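Local coordinates for protein importin-95 (Chaetomium thermophilum, PDB 4XRI) that probably binds small GTPases and serves as a flexible HEAT-repeat receptor that carries protein cargo into the nucleus, at residues A497-T503 / N540-S545; L546-L552 / T593-L597. The protein carries 2 engineered substitutions. All coordinates share one frame. Numbering follows the deposited sequence.

Interaction 1. Residues A497-T503 / N540-S545. With SO4 (sulfate ion), chain B.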
ATOM      1  N   ALA A 497      32.743   0.056 -13.239  1.00 77.03           N
ATOM      2  CA  ALA A 497      33.531   1.284 -13.265  1.00 75.08           C
ATOM      3  C   ALA A 497      34.459   1.377 -12.063  1.00 70.13           C
ATOM      4  O   ALA A 497      34.134   0.906 -10.972  1.00 64.76           O
ATOM      5  CB  ALA A 497      32.624   2.501 -13.322  1.00 75.94           C
ATOM      6  N   ALA A 498      35.617   1.991 -12.271  1.00 62.93           N
ATOM      7  CA  ALA A 498      36.572   2.191 -11.193  1.00 63.01           C
ATOM      8  C   ALA A 498      36.155   3.374 -10.330  1.00 67.12           C
ATOM      9  O   ALA A 498      36.413   3.395  -9.128  1.00 66.32           O
ATOM     10  CB  ALA A 498      37.970   2.402 -11.749  1.00 59.36           C
ATOM     11  N   GLN A 499      35.507   4.357 -10.949  1.00 62.16           N
ATOM     12  CA  GLN A 499      35.106   5.571 -10.244  1.00 62.40           C
ATOM     13  C   GLN A 499      33.741   6.098 -10.686  1.00 61.02           C
ATOM     14  O   GLN A 499      33.295   5.847 -11.804  1.00 61.64           O
ATOM     15  CB  GLN A 499      36.159   6.667 -10.434  1.00 68.84           C
ATOM     16  CG  GLN A 499      37.497   6.365  -9.783  1.00 74.86           C
ATOM     17  CD  GLN A 499      38.492   7.498  -9.928  1.00 89.76           C
ATOM     18  OE1 GLN A 499      39.082   7.949  -8.945  1.00 94.62           O
ATOM     19  NE2 GLN A 499      38.686   7.964 -11.157  1.00 94.57           N
ATOM     20  N   ASN A 500      33.086   6.824  -9.785  1.00 61.52           N
ATOM     21  CA  ASN A 500      31.889   7.589 -10.112  1.00 54.80           C
ATOM     22  C   ASN A 500      32.053   8.981  -9.492  1.00 48.10           C
ATOM     23  O   ASN A 500      33.008   9.195  -8.749  1.00 54.18           O
ATOM     24  CB  ASN A 500      30.622   6.859  -9.628  1.00 55.99           C
ATOM     25  CG  ASN A 500      30.573   6.665  -8.118  1.00 53.64           C
ATOM     26  OD1 ASN A 500      30.940   7.547  -7.340  1.00 50.94           O
ATOM     27  ND2 ASN A 500      30.093   5.499  -7.699  1.00 45.62           N
ATOM     28  N   PRO A 501      31.151   9.935  -9.804  1.00 53.66           N
ATOM     29  CA  PRO A 501      31.359  11.290  -9.272  1.00 49.99           C
ATOM     30  C   PRO A 501      31.526  11.393  -7.751  1.00 55.14           C
ATOM     31  O   PRO A 501      32.207  12.306  -7.283  1.00 49.93           O
ATOM     32  CB  PRO A 501      30.090  12.027  -9.709  1.00 51.93           C
ATOM     33  CG  PRO A 501      29.685  11.347 -10.956  1.00 53.47           C
ATOM     34  CD  PRO A 501      30.026   9.897 -10.759  1.00 53.35           C
ATOM     35  N   LEU A 502      30.928  10.477  -6.996  1.00 53.47           N
ATOM     36  CA  LEU A 502      30.967  10.558  -5.536  1.00 53.71           C
ATOM     37  C   LEU A 502      32.221   9.938  -4.929  1.00 55.80           C
ATOM     38  O   LEU A 502      32.488  10.112  -3.741  1.00 60.97           O
ATOM     39  CB  LEU A 502      29.733   9.887  -4.935  1.00 56.75           C
ATOM     40  CG  LEU A 502      28.503  10.772  -4.747  1.00 55.84           C
ATOM     41  CD1 LEU A 502      27.426  10.023  -3.978  1.00 51.04           C
ATOM     42  CD2 LEU A 502      28.881  12.060  -4.030  1.00 58.31           C
ATOM     43  N   THR A 503      32.983   9.216  -5.744  1.00 52.95           N
ATOM     44  CA  THR A 503      34.164   8.494  -5.272  1.00 48.56           C
ATOM     45  C   THR A 503      35.190   9.376  -4.542  1.00 52.54           C
ATOM     46  O   THR A 503      35.683   8.991  -3.480  1.00 53.26           O
ATOM     47  CB  THR A 503      34.881   7.779  -6.434  1.00 59.92           C
ATOM     48  OG1 THR A 503      33.944   6.978  -7.160  1.00 59.07           O
ATOM     49  CG2 THR A 503      35.999   6.891  -5.905  1.00 62.17           C
ATOM     50  N   ASN A 540      26.216   1.691  -4.067  1.00 47.95           N
ATOM     51  CA  ASN A 540      26.549   2.377  -5.307  1.00 48.55           C
ATOM     52  C   ASN A 540      28.017   2.785  -5.407  1.00 53.14           C
ATOM     53  O   ASN A 540      28.385   3.607  -6.249  1.00 59.87           O
ATOM     54  CB  ASN A 540      25.672   3.618  -5.462  1.00 40.38           C
ATOM     55  CG  ASN A 540      24.197   3.283  -5.547  1.00 46.20           C
ATOM     56  OD1 ASN A 540      23.680   2.988  -6.623  1.00 50.64           O
ATOM     57  ND2 ASN A 540      23.511   3.327  -4.410  1.00 41.81           N
ATOM     58  N   ALA A 541      28.854   2.212  -4.550  1.00 50.60           N
ATOM     59  CA  ALA A 541      30.267   2.566  -4.519  1.00 48.88           C
ATOM     60  C   ALA A 541      31.012   1.969  -5.708  1.00 51.20           C
ATOM     61  O   ALA A 541      30.664   0.893  -6.194  1.00 50.32           O
ATOM     62  CB  ALA A 541      30.897   2.105  -3.213  1.00 46.44           C
ATOM     63  N   ALA A 542      32.038   2.673  -6.173  1.00 50.05           N
ATOM     64  CA  ALA A 542      32.858   2.185  -7.275  1.00 54.26           C
ATOM     65  C   ALA A 542      34.062   1.409  -6.747  1.00 63.25           C
ATOM     66  O   ALA A 542      34.339   1.419  -5.544  1.00 68.73           O
ATOM     67  CB  ALA A 542      33.304   3.332  -8.151  1.00 51.90           C
ATOM     68  N   ASN A 543      34.774   0.745  -7.653  1.00 60.92           N
ATOM     69  CA  ASN A 543      35.841  -0.181  -7.284  1.00 55.19           C
ATOM     70  C   ASN A 543      37.014   0.457  -6.546  1.00 53.45           C
ATOM     71  O   ASN A 543      37.668  -0.194  -5.733  1.00 61.67           O
ATOM     72  CB  ASN A 543      36.359  -0.888  -8.532  1.00 57.15           C
ATOM     73  CG  ASN A 543      35.311  -1.767  -9.178  1.00 63.32           C
ATOM     74  OD1 ASN A 543      34.449  -2.324  -8.497  1.00 62.65           O
ATOM     75  ND2 ASN A 543      35.372  -1.892 -10.500  1.00 63.03           N
ATOM     76  N   ASP A 544      37.274   1.730  -6.821  1.00 54.44           N
ATOM     77  CA  ASP A 544      38.335   2.452  -6.125  1.00 58.74           C
ATOM     78  C   ASP A 544      38.055   2.553  -4.627  1.00 60.42           C
ATOM     79  O   ASP A 544      38.965   2.800  -3.832  1.00 61.74           O
ATOM     80  CB  ASP A 544      38.509   3.854  -6.716  1.00 65.79           C
ATOM     81  CG  ASP A 544      39.331   3.857  -7.994  1.00 75.42           C
ATOM     82  OD1 ASP A 544      39.928   4.907  -8.312  1.00 69.48           O
ATOM     83  OD2 ASP A 544      39.380   2.812  -8.679  1.00 76.76           O
ATOM     84  N   SER A 545      36.795   2.359  -4.251  1.00 56.66           N
ATOM     85  CA  SER A 545      36.370   2.508  -2.863  1.00 60.23           C
ATOM     86  C   SER A 545      36.272   1.177  -2.118  1.00 58.34           C
ATOM     87  O   SER A 545      35.905   1.147  -0.944  1.00 49.81           O
ATOM     88  CB  SER A 545      35.014   3.218  -2.801  1.00 53.68           C
ATOM     89  OG  SER A 545      35.107   4.571  -3.208  1.00 48.18           O
TER
HETATM   90  S   SO4 B 901      36.376   4.175 -15.227  0.92 93.40           S
HETATM   91  O1  SO4 B 901      36.062   2.792 -15.578  0.92 87.88           O
HETATM   92  O2  SO4 B 901      37.822   4.329 -15.108  0.92 95.15           O
HETATM   93  O3  SO4 B 901      35.874   5.069 -16.266  0.92 94.48           O
HETATM   94  O4  SO4 B 901      35.747   4.513 -13.953  0.92 92.98           O
HETATM   95  O   HOH W   1      33.203   5.080  -5.024  1.00 51.65           O
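The irregular segment 497-503 lies alongside 540-545, a loop ending in the 3-10 turn 543-545, closest at Ala498 and Asn543 with their CA atoms 4.6 Å apart. Asp544 N donates to Ala498 O (3.0 Å), and Asn543 N makes a longer, weak bond to Ala497 O (3.4 Å). These amides can do so because the turn's internal bond, Ser545 N to Ala542 O, leaves them without a carbonyl of the turn. The small CB of Ala542 points toward 497-503, reaching Ala498 O at 3.3 Å and Gln499 CA at 3.6 Å, a close fit that suits alanine. Asn500 and Thr503 form a capping box that starts helix 503-516: Asn500 N donates to Thr503 OG1 (2.8 Å). In this HEAT-repeat solenoid, the entry to one helix packs on the loop linking helices 524-539 and 546-567. Asn500 ND2 also hydrogen-bonds Ala492 O. A water accepts from Ala542 N (2.9 Å), donates to Thr503 OG1 (3.0 Å) and lies 2.7 Å from Ser545 OG. A sulfate, probably from the crystallisation liquor, accepts from Gln499 N through O4 (3.0 Å).

Interaction 2. Residues L546-L552 / T593-L597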
ATOM      1  N   LEU A 546      36.599   0.081  -2.798  1.00 60.56           N
ATOM      2  CA  LEU A 546      36.403  -1.254  -2.233  1.00 56.23           C
ATOM      3  C   LEU A 546      37.166  -1.483  -0.928  1.00 48.00           C
ATOM      4  O   LEU A 546      36.640  -2.092   0.003  1.00 49.15           O
ATOM      5  CB  LEU A 546      36.802  -2.321  -3.250  1.00 54.64           C
ATOM      6  CG  LEU A 546      35.776  -2.577  -4.350  1.00 50.86           C
ATOM      7  CD1 LEU A 546      36.189  -3.766  -5.198  1.00 52.14           C
ATOM      8  CD2 LEU A 546      34.395  -2.797  -3.754  1.00 58.15           C
ATOM      9  N   SER A 547      38.399  -0.994  -0.863  1.00 51.35           N
ATOM     10  CA  SER A 547      39.202  -1.123   0.346  1.00 50.27           C
ATOM     11  C   SER A 547      38.574  -0.348   1.500  1.00 47.95           C
ATOM     12  O   SER A 547      38.639  -0.771   2.656  1.00 55.99           O
ATOM     13  CB  SER A 547      40.629  -0.640   0.086  1.00 53.05           C
ATOM     14  OG  SER A 547      40.630   0.575  -0.643  1.00 64.20           O
ATOM     15  N   ALA A 548      37.955   0.782   1.172  1.00 48.02           N
ATOM     16  CA  ALA A 548      37.244   1.587   2.159  1.00 50.44           C
ATOM     17  C   ALA A 548      36.016   0.840   2.676  1.00 51.05           C
ATOM     18  O   ALA A 548      35.743   0.834   3.875  1.00 47.49           O
ATOM     19  CB  ALA A 548      36.841   2.935   1.561  1.00 50.22           C
ATOM     20  N   VAL A 549      35.282   0.210   1.761  1.00 49.19           N
ATOM     21  CA  VAL A 549      34.133  -0.625   2.109  1.00 52.15           C
ATOM     22  C   VAL A 549      34.544  -1.761   3.041  1.00 48.82           C
ATOM     23  O   VAL A 549      33.842  -2.083   4.003  1.00 43.82           O
ATOM     24  CB  VAL A 549      33.469  -1.222   0.847  1.00 49.50           C
ATOM     25  CG1 VAL A 549      32.385  -2.224   1.225  1.00 44.91           C
ATOM     26  CG2 VAL A 549      32.901  -0.121  -0.023  1.00 40.76           C
ATOM     27  N   ALA A 550      35.691  -2.363   2.735  1.00 42.26           N
ATOM     28  CA  ALA A 550      36.275  -3.413   3.565  1.00 48.86           C
ATOM     29  C   ALA A 550      36.524  -2.911   4.985  1.00 49.13           C
ATOM     30  O   ALA A 550      36.109  -3.541   5.959  1.00 50.97           O
ATOM     31  CB  ALA A 550      37.572  -3.918   2.945  1.00 50.52           C
ATOM     32  N   SER A 551      37.196  -1.766   5.090  1.00 46.75           N
ATOM     33  CA  SER A 551      37.453  -1.123   6.378  1.00 52.06           C
ATOM     34  C   SER A 551      36.158  -0.786   7.113  1.00 45.69           C
ATOM     35  O   SER A 551      36.060  -0.957   8.327  1.00 46.62           O
ATOM     36  CB  SER A 551      38.286   0.148   6.187  1.00 61.58           C
ATOM     37  OG  SER A 551      39.614  -0.158   5.799  1.00 71.52           O
ATOM     38  N   LEU A 552      35.170  -0.302   6.367  1.00 44.24           N
ATOM     39  CA  LEU A 552      33.865   0.022   6.933  1.00 44.57           C
ATOM     40  C   LEU A 552      33.180  -1.210   7.517  1.00 44.56           C
ATOM     41  O   LEU A 552      32.591  -1.151   8.598  1.00 43.33           O
ATOM     42  CB  LEU A 552      32.962   0.659   5.877  1.00 48.76           C
ATOM     43  CG  LEU A 552      31.514   0.861   6.335  1.00 44.84           C
ATOM     44  CD1 LEU A 552      31.469   1.820   7.510  1.00 52.13           C
ATOM     45  CD2 LEU A 552      30.630   1.353   5.205  1.00 38.66           C
ATOM     46  N   THR A 593      27.820  -4.004   2.509  1.00 38.76           N
ATOM     47  CA  THR A 593      29.250  -4.218   2.329  1.00 36.93           C
ATOM     48  C   THR A 593      29.537  -5.631   1.837  1.00 40.66           C
ATOM     49  O   THR A 593      30.447  -5.843   1.036  1.00 41.77           O
ATOM     50  CB  THR A 593      30.035  -3.973   3.632  1.00 41.63           C
ATOM     51  OG1 THR A 593      29.579  -4.877   4.646  1.00 38.83           O
ATOM     52  CG2 THR A 593      29.853  -2.538   4.111  1.00 34.94           C
ATOM     53  N   VAL A 594      28.761  -6.597   2.320  1.00 44.27           N
ATOM     54  CA  VAL A 594      28.932  -7.984   1.901  1.00 42.80           C
ATOM     55  C   VAL A 594      28.644  -8.138   0.411  1.00 35.60           C
ATOM     56  O   VAL A 594      29.460  -8.686  -0.336  1.00 42.18           O
ATOM     57  CB  VAL A 594      28.020  -8.942   2.694  1.00 41.92           C
ATOM     58  CG1 VAL A 594      28.073 -10.338   2.091  1.00 34.13           C
ATOM     59  CG2 VAL A 594      28.429  -8.981   4.167  1.00 29.51           C
ATOM     60  N   GLN A 595      27.481  -7.646  -0.013  1.00 37.25           N
ATOM     61  CA  GLN A 595      27.088  -7.692  -1.421  1.00 40.12           C
ATOM     62  C   GLN A 595      28.074  -6.942  -2.311  1.00 52.26           C
ATOM     63  O   GLN A 595      28.429  -7.414  -3.393  1.00 50.66           O
ATOM     64  CB  GLN A 595      25.684  -7.111  -1.619  1.00 41.38           C
ATOM     65  CG  GLN A 595      24.564  -7.965  -1.054  1.00 61.26           C
ATOM     66  CD  GLN A 595      23.188  -7.471  -1.466  1.00 71.02           C
ATOM     67  OE1 GLN A 595      22.284  -7.356  -0.636  1.00 65.54           O
ATOM     68  NE2 GLN A 595      23.022  -7.182  -2.753  1.00 77.70           N
ATOM     69  N   ARG A 596      28.516  -5.780  -1.844  1.00 44.65           N
ATOM     70  CA  ARG A 596      29.411  -4.938  -2.624  1.00 43.21           C
ATOM     71  C   ARG A 596      30.798  -5.564  -2.766  1.00 44.62           C
ATOM     72  O   ARG A 596      31.435  -5.451  -3.813  1.00 47.95           O
ATOM     73  CB  ARG A 596      29.533  -3.552  -1.994  1.00 40.78           C
ATOM     74  CG  ARG A 596      30.262  -2.555  -2.876  1.00 43.55           C
ATOM     75  CD  ARG A 596      29.584  -2.435  -4.232  1.00 38.95           C
ATOM     76  NE  ARG A 596      30.395  -1.677  -5.183  1.00 44.69           N
ATOM     77  CZ  ARG A 596      31.270  -2.220  -6.024  1.00 50.66           C
ATOM     78  NH1 ARG A 596      31.454  -3.532  -6.038  1.00 45.73           N
ATOM     79  NH2 ARG A 596      31.964  -1.447  -6.853  1.00 48.27           N
ATOM     80  N   LEU A 597      31.272  -6.219  -1.712  1.00 44.06           N
ATOM     81  CA  LEU A 597      32.607  -6.805  -1.725  1.00 45.02           C
ATOM     82  C   LEU A 597      32.604  -8.159  -2.429  1.00 45.73           C
ATOM     83  O   LEU A 597      33.617  -8.563  -3.003  1.00 50.79           O
ATOM     84  CB  LEU A 597      33.144  -6.951  -0.300  1.00 49.89           C
ATOM     85  CG  LEU A 597      33.638  -5.666   0.367  1.00 57.16           C
ATOM     86  CD1 LEU A 597      33.982  -5.904   1.830  1.00 64.42           C
ATOM     87  CD2 LEU A 597      34.842  -5.098  -0.376  1.00 44.37           C
TER
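Helices 546-552 and 593-597 pack with their short axes 9.8 Å apart and their directions 149° apart, close to antiparallel, through side chains that are largely aliphatic. Val549 takes the t rotamer, which brings CG1 within 3.8 Å of both Thr593 CB and Leu597 CG; a beta-branched residue fits this notch between two positions one turn apart. Leu597 is in the m,t conformation; its CA-to-CB bond lies sideways, but its end comes nearer the other helix: CD2 is 3.5 Å from Leu546 O, and CD1 is 3.8 Å from Ala550 CA, an approach the small alanine permits. Leu546, also m,t, meets Leu597 with CD2 on CD2 (4.1 Å), while the same Leu546 CD2 covers one face of the Arg596 guanidinium, 3.8 Å from NH1, whose NH2 hydrogen-bonds Ala541 O and Asn543 OD1. The p rotamer of Thr593 leaves OG1 bonded to Leu590 O in its own helix and CG2 4.1 Å from Leu552 CD2, so the hydroxyl is satisfied beside an apolar neighbour. This is consistent with the two antiparallel helices of one HEAT repeat. Leu552 continues onto helices 503-516 and 524-539, Thr593 and Arg596 touch Val538 of the latter, and Val594 faces away onto helix 625-640.

How the interactions relate
Interaction 1 closes at Ser545 and interaction 2 opens at Leu546, so the loop of one contact runs straight into the helix of the other; their centres lie 12 Å apart. Arg596 joins them directly. Its NH2 is 2.8 Å from Ala541 O and 3.1 Å from Asn543 OD1, both probable hydrogen bonds, and packs 3.5 Å from Ala542 C. A long, charged side chain suits this role, since it spans from the end of helix 573-597 back to the loop between helices 524-539 and 546-567. Phe506 of helix 503-516 adds a second tie, touching Ala541, Ser545 and Ala548. The sulfate sits on 497-503, within interaction 1 alone.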